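Local coordinates for N-acetylneuraminate lyase (Fusobacterium nucleatum subsp. nucleatum ATCC 25586, PDB 5ZKA), which belongs to the dihydrodipicolinate synthetase family of lyases and is built on a TIM-barrel fold, at residues N253-I256 with E257-S261; F184-L187 with E188-K192; I97-N100 with E101-L105; E235-N239 with S240-E244. All coordinates share one frame; numbering follows the deposited sequence.

Interaction 1: N253-I256 with E257-S261; sequences NDLI and EGILS
Ile259 lays its CD1 against CG of Leu255, 3.8 Å away and one turn back along helix 242-262, which belongs to the helical extension that follows the TIM barrel in this family. Leu255 carries its CG opposite the backbone N (chi1 167°), which swings the branch beside its own carbonyl carbon and forward to the next turn. Ile259 does the reverse: CG1 lies beside its own backbone N and leans back, coming within 3.3 Å of Leu255 O. The two side chains thus meet at a slant, and this is the tightly packed, buried face of the contact, closed by Ile225 and Asn226 of helix 223-237 and by Leu264 and Thr267 of helix 264-274. Next to it, Ile256 and Leu260 run side by side in the same direction, with Ile256 CG2 3.9 Å from Leu260 CD1. Ile256 is buried against Asp204 and Thr222, whereas Leu260 is exposed and rests on an aromatic side chain of another chain.

The looser side is polar. The carboxylates of Asp254 and Glu257 do not touch, with 5.2 Å between Asp254 OD1 and Glu257 OE2, a spacing at which like charges would be expected to repel. Both form salt bridges to basic side chains of another chain, which probably offsets that cost, and Gly258 adds no side chain to this side. At the exposed margin, Leu260 N donates an almost straight bond to Ile256 O (2.8 Å, 167°), and Leu260 CG sits 3.3 Å from that same oxygen.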
# COMPACT_ATOMS: atom_id res chain seq x y z
N ASN A 253 9.44 8.91 -8.31
CA ASN A 253 8.17 9.49 -7.89
C ASN A 253 8.17 11.01 -7.92
O ASN A 253 7.09 11.61 -8.01
CB ASN A 253 7.79 8.95 -6.51
CG ASN A 253 7.27 7.51 -6.58
OD1 ASN A 253 7.34 6.89 -7.64
ND2 ASN A 253 6.75 6.99 -5.47
N ASP A 254 9.33 11.67 -7.88
CA ASP A 254 9.36 13.09 -8.22
C ASP A 254 8.92 13.30 -9.67
O ASP A 254 8.17 14.24 -9.99
CB ASP A 254 10.76 13.66 -8.02
CG ASP A 254 11.11 13.95 -6.57
OD1 ASP A 254 10.21 13.89 -5.70
OD2 ASP A 254 12.29 14.25 -6.31
N LEU A 255 9.40 12.44 -10.56
CA LEU A 255 8.99 12.52 -11.96
C LEU A 255 7.51 12.18 -12.11
O LEU A 255 6.76 12.90 -12.78
CB LEU A 255 9.86 11.60 -12.80
CG LEU A 255 9.37 11.32 -14.22
CD1 LEU A 255 9.35 12.62 -15.05
CD2 LEU A 255 10.24 10.26 -14.88
N ILE A 256 7.06 11.09 -11.49
CA ILE A 256 5.66 10.69 -11.61
C ILE A 256 4.75 11.76 -11.03
O ILE A 256 3.68 12.06 -11.58
CB ILE A 256 5.43 9.31 -10.96
CG1 ILE A 256 6.15 8.23 -11.78
CG2 ILE A 256 3.93 9.00 -10.85
CD1 ILE A 256 5.97 6.83 -11.23
N GLU A 257 5.16 12.37 -9.92
CA GLU A 257 4.33 13.42 -9.32
C GLU A 257 4.14 14.58 -10.29
O GLU A 257 3.03 15.12 -10.41
CB GLU A 257 4.97 13.90 -8.02
CG GLU A 257 4.28 15.07 -7.36
CD GLU A 257 5.13 15.63 -6.22
OE1 GLU A 257 5.05 15.09 -5.11
OE2 GLU A 257 5.89 16.60 -6.45
N GLY A 258 5.20 14.94 -11.02
CA GLY A 258 5.05 15.98 -12.04
C GLY A 258 4.20 15.52 -13.21
O GLY A 258 3.39 16.29 -13.73
N ILE A 259 4.40 14.28 -13.65
CA ILE A 259 3.60 13.75 -14.76
C ILE A 259 2.12 13.81 -14.41
O ILE A 259 1.29 14.29 -15.19
CB ILE A 259 4.04 12.31 -15.09
CG1 ILE A 259 5.44 12.28 -15.71
CG2 ILE A 259 3.00 11.61 -15.96
CD1 ILE A 259 5.98 10.87 -15.87
N LEU A 260 1.77 13.35 -13.20
CA LEU A 260 0.37 13.33 -12.81
C LEU A 260 -0.23 14.73 -12.74
O LEU A 260 -1.39 14.94 -13.12
CB LEU A 260 0.21 12.61 -11.46
CG LEU A 260 0.49 11.11 -11.44
CD1 LEU A 260 0.48 10.60 -9.98
CD2 LEU A 260 -0.54 10.35 -12.28
N SER A 261 0.53 15.71 -12.24
CA SER A 261 -0.02 17.07 -12.13
C SER A 261 -0.16 17.74 -13.49
O SER A 261 -0.96 18.68 -13.62
CB SER A 261 0.87 17.93 -11.22
OG SER A 261 2.10 18.25 -11.85

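Interaction 2: F184-L187 with E188-K192; sequences FYLL and ERVRK
Arg189 reaches back over the ring of Tyr185 on helix 184-193, one of the helices surrounding the TIM barrel, and is locked to Glu188 beside it. Its CG stands over one face of Tyr185, 4.1 Å from the ring centroid, in a CH-pi contact, while Arg189 CD lies 3.8 Å from Tyr185 CE1. Bends at chi2 and chi3 turn the arginine obliquely across the ring, with the guanidinium plane 14° from that of the phenol.

Glu188 meets this guanidinium at its edge. Two bonds form a side-on salt bridge: Arg189 NE to Glu188 OE1 at 2.8 Å, and Arg189 NH2 to Glu188 OE2 at 2.9 Å, the latter on the syn lone pair of the carboxylate. The pairing depends on Glu188 turning at chi2 (-79°) after an anti first torsion, which curls the carboxylate round to its neighbour, and it fixes the rotation of both groups. Arg189 NH1 keeps acidic partners on another chain, and polar side chains of another chain bind both oxygens of Glu188, so the pair lies at the interface with the other protein chain of the assembly.

Leu187, the third major residue, turns the opposite way, into the protein, where it packs on Ile199 and on Ala210 of helix 207-212. Its carbonyl is used inside the helix, Leu187 O accepting from Arg191 N at 3.0 Å. One residue earlier, Val190 CG2 leans on Leu186 O at 3.2 Å, and Leu186 CD1 reaches that same methyl at 4.1 Å.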
# COMPACT_ATOMS: atom_id res chain seq x y z
N PHE A 184 -2.01 -3.43 -0.22
CA PHE A 184 -0.84 -4.29 -0.10
C PHE A 184 -1.03 -5.43 0.89
O PHE A 184 -0.22 -6.36 0.91
CB PHE A 184 0.40 -3.44 0.27
CG PHE A 184 0.96 -2.69 -0.90
CD1 PHE A 184 0.29 -1.60 -1.42
CD2 PHE A 184 2.14 -3.09 -1.50
CE1 PHE A 184 0.79 -0.91 -2.52
CE2 PHE A 184 2.65 -2.41 -2.60
CZ PHE A 184 1.98 -1.33 -3.11
N TYR A 185 -2.10 -5.42 1.70
CA TYR A 185 -2.44 -6.63 2.43
C TYR A 185 -2.99 -7.68 1.47
O TYR A 185 -2.53 -8.84 1.45
CB TYR A 185 -3.45 -6.29 3.53
CG TYR A 185 -3.96 -7.48 4.32
CD1 TYR A 185 -3.11 -8.50 4.75
CD2 TYR A 185 -5.30 -7.58 4.66
CE1 TYR A 185 -3.58 -9.59 5.48
CE2 TYR A 185 -5.79 -8.66 5.41
CZ TYR A 185 -4.93 -9.66 5.81
OH TYR A 185 -5.43 -10.73 6.54
N LEU A 186 -3.95 -7.29 0.64
CA LEU A 186 -4.47 -8.23 -0.36
C LEU A 186 -3.35 -8.71 -1.29
O LEU A 186 -3.32 -9.88 -1.67
CB LEU A 186 -5.60 -7.58 -1.15
CG LEU A 186 -6.23 -8.42 -2.26
CD1 LEU A 186 -6.99 -9.60 -1.68
CD2 LEU A 186 -7.15 -7.54 -3.10
N LEU A 187 -2.42 -7.81 -1.65
CA LEU A 187 -1.32 -8.22 -2.53
C LEU A 187 -0.50 -9.33 -1.88
O LEU A 187 -0.17 -10.32 -2.53
CB LEU A 187 -0.43 -7.02 -2.88
CG LEU A 187 0.82 -7.32 -3.72
CD1 LEU A 187 0.47 -8.06 -5.02
CD2 LEU A 187 1.63 -6.04 -4.01
N GLU A 188 -0.18 -9.18 -0.60
CA GLU A 188 0.57 -10.22 0.10
C GLU A 188 -0.24 -11.51 0.21
O GLU A 188 0.32 -12.61 0.11
CB GLU A 188 1.00 -9.71 1.48
CG GLU A 188 1.75 -10.73 2.35
CD GLU A 188 0.81 -11.73 3.03
OE1 GLU A 188 -0.32 -11.33 3.38
OE2 GLU A 188 1.19 -12.91 3.19
N ARG A 189 -1.56 -11.41 0.44
CA ARG A 189 -2.38 -12.61 0.58
C ARG A 189 -2.49 -13.37 -0.74
O ARG A 189 -2.45 -14.61 -0.75
CB ARG A 189 -3.79 -12.25 1.08
CG ARG A 189 -3.86 -11.74 2.53
CD ARG A 189 -3.77 -12.89 3.53
NE ARG A 189 -2.38 -13.24 3.82
CZ ARG A 189 -2.01 -14.36 4.42
NH1 ARG A 189 -2.92 -15.25 4.80
NH2 ARG A 189 -0.73 -14.60 4.63
N VAL A 190 -2.62 -12.65 -1.85
CA VAL A 190 -2.66 -13.30 -3.17
C VAL A 190 -1.32 -13.96 -3.47
O VAL A 190 -1.27 -15.09 -3.95
CB VAL A 190 -3.04 -12.27 -4.25
CG1 VAL A 190 -2.91 -12.89 -5.64
CG2 VAL A 190 -4.47 -11.78 -4.01
N ARG A 191 -0.21 -13.27 -3.15
CA ARG A 191 1.12 -13.85 -3.37
C ARG A 191 1.29 -15.14 -2.59
O ARG A 191 1.83 -16.13 -3.11
CB ARG A 191 2.22 -12.85 -2.98
CG ARG A 191 3.64 -13.43 -2.96
CD ARG A 191 4.24 -13.61 -4.37
NE ARG A 191 3.51 -14.60 -5.17
CZ ARG A 191 3.55 -14.67 -6.49
NH1 ARG A 191 4.30 -13.81 -7.17
NH2 ARG A 191 2.82 -15.58 -7.13
N LYS A 192 0.84 -15.16 -1.32
CA LYS A 192 1.00 -16.37 -0.52
C LYS A 192 0.08 -17.48 -0.98
O LYS A 192 0.48 -18.65 -1.00
CB LYS A 192 0.74 -16.07 0.96
CG LYS A 192 1.14 -17.25 1.86
CD LYS A 192 0.13 -17.50 2.96
CE LYS A 192 0.23 -18.94 3.46
NZ LYS A 192 1.63 -19.41 3.62

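Interaction 3: I97-N100 with E101-L105; sequences INLN and EAVEL
Asn98 lays its amide across the root of the Glu101 side chain, with Asn98 CG 3.7 Å from Glu101 CB, and in doing so forms the N-cap of helix 99-112, the helix of a beta-alpha-beta crossover in the TIM barrel. Asn98 OD1 accepts from Glu101 N at 3.0 Å, but the donor stands well above the amide plane, 78° out of it, so neither lone pair is addressed. An anti first torsion (chi1 177°) carries the amide beside its own carbonyl carbon and over the opening turn. The two side chains run nearly perpendicular to one another. At the far end of the amide, ND2 gives a bond to a water 3.1 Å away, and that water is weakly linked to Glu101 OE1.

The carboxylate of Glu101 has firmer partners: Ser96 on OE1, and Lys73 and Thr70 on OE2, which would probably stabilise its negative charge. On the other side of the helix, Leu99 packs on Tyr135 and Ile139 of helix 129-143 and only grazes its own next turn. There its CD1 is 4.3 Å from Ala102 CB and equally far from Val103 CG2.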
# COMPACT_ATOMS: atom_id res chain seq x y z
N ILE A 97 -16.65 -4.51 -22.29
CA ILE A 97 -18.00 -4.75 -21.77
C ILE A 97 -18.72 -5.75 -22.66
O ILE A 97 -19.62 -6.47 -22.21
CB ILE A 97 -18.82 -3.45 -21.67
CG1 ILE A 97 -18.07 -2.37 -20.88
CG2 ILE A 97 -20.21 -3.70 -21.01
CD1 ILE A 97 -18.71 -0.98 -21.03
N ASN A 98 -18.31 -5.84 -23.93
CA ASN A 98 -18.92 -6.71 -24.93
C ASN A 98 -18.11 -8.00 -24.99
O ASN A 98 -17.00 -8.02 -25.55
CB ASN A 98 -18.95 -6.00 -26.27
CG ASN A 98 -19.51 -6.85 -27.40
OD1 ASN A 98 -19.68 -8.05 -27.27
ND2 ASN A 98 -19.79 -6.21 -28.53
N LEU A 99 -18.66 -9.09 -24.43
CA LEU A 99 -17.94 -10.36 -24.41
C LEU A 99 -17.70 -10.89 -25.83
O LEU A 99 -16.64 -11.45 -26.11
CB LEU A 99 -18.70 -11.38 -23.57
CG LEU A 99 -18.09 -12.78 -23.40
CD1 LEU A 99 -16.61 -12.72 -22.99
CD2 LEU A 99 -18.90 -13.59 -22.36
N ASN A 100 -18.68 -10.71 -26.72
CA ASN A 100 -18.50 -11.13 -28.12
C ASN A 100 -17.31 -10.42 -28.76
O ASN A 100 -16.58 -11.01 -29.57
CB ASN A 100 -19.77 -10.85 -28.92
CG ASN A 100 -20.88 -11.88 -28.66
OD1 ASN A 100 -20.81 -12.68 -27.72
ND2 ASN A 100 -21.90 -11.86 -29.50
N GLU A 101 -17.10 -9.14 -28.43
CA GLU A 101 -15.92 -8.43 -28.94
C GLU A 101 -14.64 -9.01 -28.33
O GLU A 101 -13.63 -9.16 -29.03
CB GLU A 101 -16.01 -6.93 -28.63
CG GLU A 101 -14.84 -6.12 -29.21
CD GLU A 101 -14.74 -4.71 -28.66
OE1 GLU A 101 -15.34 -4.44 -27.59
OE2 GLU A 101 -14.06 -3.87 -29.30
N ALA A 102 -14.68 -9.32 -27.03
CA ALA A 102 -13.50 -9.84 -26.35
C ALA A 102 -13.05 -11.16 -26.96
O ALA A 102 -11.84 -11.39 -27.15
CB ALA A 102 -13.80 -10.00 -24.85
N VAL A 103 -14.00 -12.03 -27.29
CA VAL A 103 -13.65 -13.31 -27.92
C VAL A 103 -13.13 -13.08 -29.33
O VAL A 103 -12.14 -13.70 -29.75
CB VAL A 103 -14.86 -14.25 -27.90
CG1 VAL A 103 -14.64 -15.43 -28.84
CG2 VAL A 103 -15.16 -14.73 -26.46
N GLU A 104 -13.80 -12.21 -30.10
CA GLU A 104 -13.35 -11.90 -31.45
C GLU A 104 -11.92 -11.37 -31.45
O GLU A 104 -11.08 -11.82 -32.24
CB GLU A 104 -14.30 -10.87 -32.07
CG GLU A 104 -13.89 -10.42 -33.47
CD GLU A 104 -14.81 -9.35 -34.02
OE1 GLU A 104 -15.99 -9.32 -33.62
OE2 GLU A 104 -14.36 -8.56 -34.87
N LEU A 105 -11.63 -10.40 -30.59
CA LEU A 105 -10.28 -9.86 -30.50
C LEU A 105 -9.29 -10.91 -30.00
O LEU A 105 -8.14 -10.96 -30.46
CB LEU A 105 -10.26 -8.64 -29.59
CG LEU A 105 -10.92 -7.35 -30.07
CD1 LEU A 105 -11.05 -6.40 -28.88
CD2 LEU A 105 -10.10 -6.71 -31.17
O HOH W 1 -18.20 -3.62 -29.01

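Interaction 4: E235-N239 with S240-E244; sequences ELAKN and SKIDE
Lys241 folds its aliphatic chain over Leu236, across the turn between helices 223-237 and 242-262. Its CB begins 3.6 Å from Leu236 O, the oxygen to which Lys241 N donates at 3.1 Å. CG passes 3.7 Å from Asn239 O. CD then presses on Leu236 CD2 at 3.5 Å, tighter than usual carbon contact. A turn at chi3 (99°) keeps CE and NZ along that methyl, and NZ finishes 3.9 Å from Glu244 OE1, a long salt bridge. The leucine is held from its other branch too, since Leu236 CD1 lies 3.6 Å from Glu244 CG; lysine and glutamate thus both pack on its branch end, one mainly at each methyl.

The bond from Lys241 N back to Leu236 O is the six-to-one bond of a Schellman-like helix end, and Ser240 takes the left-handed backbone conformation (phi 65°) expected there. A water stands in for the five-to-two bond, accepting from Ser240 N and donating to Ala237 O, 2.6 Å from Ala237 O. Leu236 O also accepts from Asn239 N, which comes from the opposite face of its carbonyl plane. Asn239 then returns its ND2 to Glu235 O at 2.7 Å, in the plane of its amide, closing the helix end with a side chain.

Within the turn, Ile242 CD1 packs against Ala237 CB. These two residues face helix 207-212, Ala237 on Leu208 and Thr211 and Ile242 on Val212, whereas Leu236 packs against Ala245 and Ile248 of helix 242-262.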
# COMPACT_ATOMS: atom_id res chain seq x y z
N GLU A 235 15.25 -4.80 -10.01
CA GLU A 235 16.40 -5.68 -9.84
C GLU A 235 17.10 -5.43 -8.51
O GLU A 235 17.50 -6.38 -7.83
CB GLU A 235 17.39 -5.49 -10.99
N LEU A 236 17.27 -4.16 -8.13
CA LEU A 236 17.97 -3.87 -6.89
C LEU A 236 17.20 -4.42 -5.69
O LEU A 236 17.81 -4.92 -4.74
CB LEU A 236 18.20 -2.37 -6.73
CG LEU A 236 19.18 -1.73 -7.71
CD1 LEU A 236 18.93 -0.24 -7.75
CD2 LEU A 236 20.61 -2.03 -7.30
N ALA A 237 15.87 -4.31 -5.71
CA ALA A 237 15.08 -4.75 -4.56
C ALA A 237 15.08 -6.26 -4.41
O ALA A 237 14.96 -6.77 -3.29
CB ALA A 237 13.64 -4.22 -4.66
N LYS A 238 15.21 -7.00 -5.52
CA LYS A 238 15.33 -8.46 -5.46
C LYS A 238 16.74 -8.94 -5.12
O LYS A 238 16.94 -10.16 -5.01
CB LYS A 238 14.91 -9.09 -6.80
CG LYS A 238 13.50 -8.77 -7.28
CD LYS A 238 13.44 -8.78 -8.81
CE LYS A 238 13.56 -10.18 -9.36
NZ LYS A 238 12.90 -11.13 -8.43
N ASN A 239 17.71 -8.05 -4.96
CA ASN A 239 19.11 -8.47 -4.87
C ASN A 239 19.85 -7.72 -3.78
O ASN A 239 21.03 -7.36 -3.94
CB ASN A 239 19.83 -8.32 -6.21
CG ASN A 239 19.37 -9.34 -7.24
OD1 ASN A 239 19.81 -10.49 -7.22
ND2 ASN A 239 18.49 -8.91 -8.15
N SER A 240 19.17 -7.47 -2.65
CA SER A 240 19.80 -7.01 -1.41
C SER A 240 20.40 -5.61 -1.55
O SER A 240 21.45 -5.31 -0.98
CB SER A 240 20.85 -8.00 -0.91
OG SER A 240 20.34 -9.32 -0.92
N LYS A 241 19.72 -4.75 -2.30
CA LYS A 241 20.12 -3.36 -2.46
C LYS A 241 18.90 -2.45 -2.26
O LYS A 241 18.53 -1.64 -3.12
CB LYS A 241 20.80 -3.16 -3.81
CG LYS A 241 22.19 -3.82 -3.87
CD LYS A 241 22.74 -3.91 -5.28
CE LYS A 241 23.74 -2.80 -5.56
NZ LYS A 241 24.31 -2.89 -6.94
N ILE A 242 18.28 -2.59 -1.10
CA ILE A 242 17.03 -1.86 -0.84
C ILE A 242 17.30 -0.36 -0.74
O ILE A 242 16.52 0.46 -1.26
CB ILE A 242 16.35 -2.39 0.43
CG1 ILE A 242 15.92 -3.83 0.23
CG2 ILE A 242 15.14 -1.53 0.78
CD1 ILE A 242 14.78 -3.95 -0.73
N ASP A 243 18.38 0.02 -0.06
CA ASP A 243 18.70 1.44 0.09
C ASP A 243 18.84 2.12 -1.26
O ASP A 243 18.32 3.21 -1.47
CB ASP A 243 19.98 1.60 0.91
CG ASP A 243 19.76 1.34 2.39
OD1 ASP A 243 18.59 1.15 2.80
OD2 ASP A 243 20.76 1.32 3.15
N GLU A 244 19.57 1.49 -2.19
CA GLU A 244 19.70 2.07 -3.52
C GLU A 244 18.36 2.09 -4.25
O GLU A 244 18.06 3.05 -4.97
CB GLU A 244 20.75 1.31 -4.33
CG GLU A 244 20.96 1.89 -5.71
CD GLU A 244 22.29 1.50 -6.33
OE1 GLU A 244 22.93 0.55 -5.82
OE2 GLU A 244 22.68 2.12 -7.34
O HOH W 2 16.60 -8.45 -2.14

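Overall arrangement
From the N terminus, interaction 3 comes first, capping the start of helix 99-112 between strands 89-93 and 117-120. Interaction 2 follows on helix 184-193, after strand 174-176. Interaction 4 closes the short turn between helices 223-237 and 242-262, and interaction 1 lies further along that second helix, the two centres being about 23 Å apart. All four are local and in series, so none nests within or crosses another. Interaction 3 is on the opposite side of the chain's centre from interactions 1 and 4. Interactions 2 and 4 approach most closely, about 9 Å between nearest atoms, and both pack against helix 207-212, whereas interaction 1 joins the C-terminal helices to the barrel.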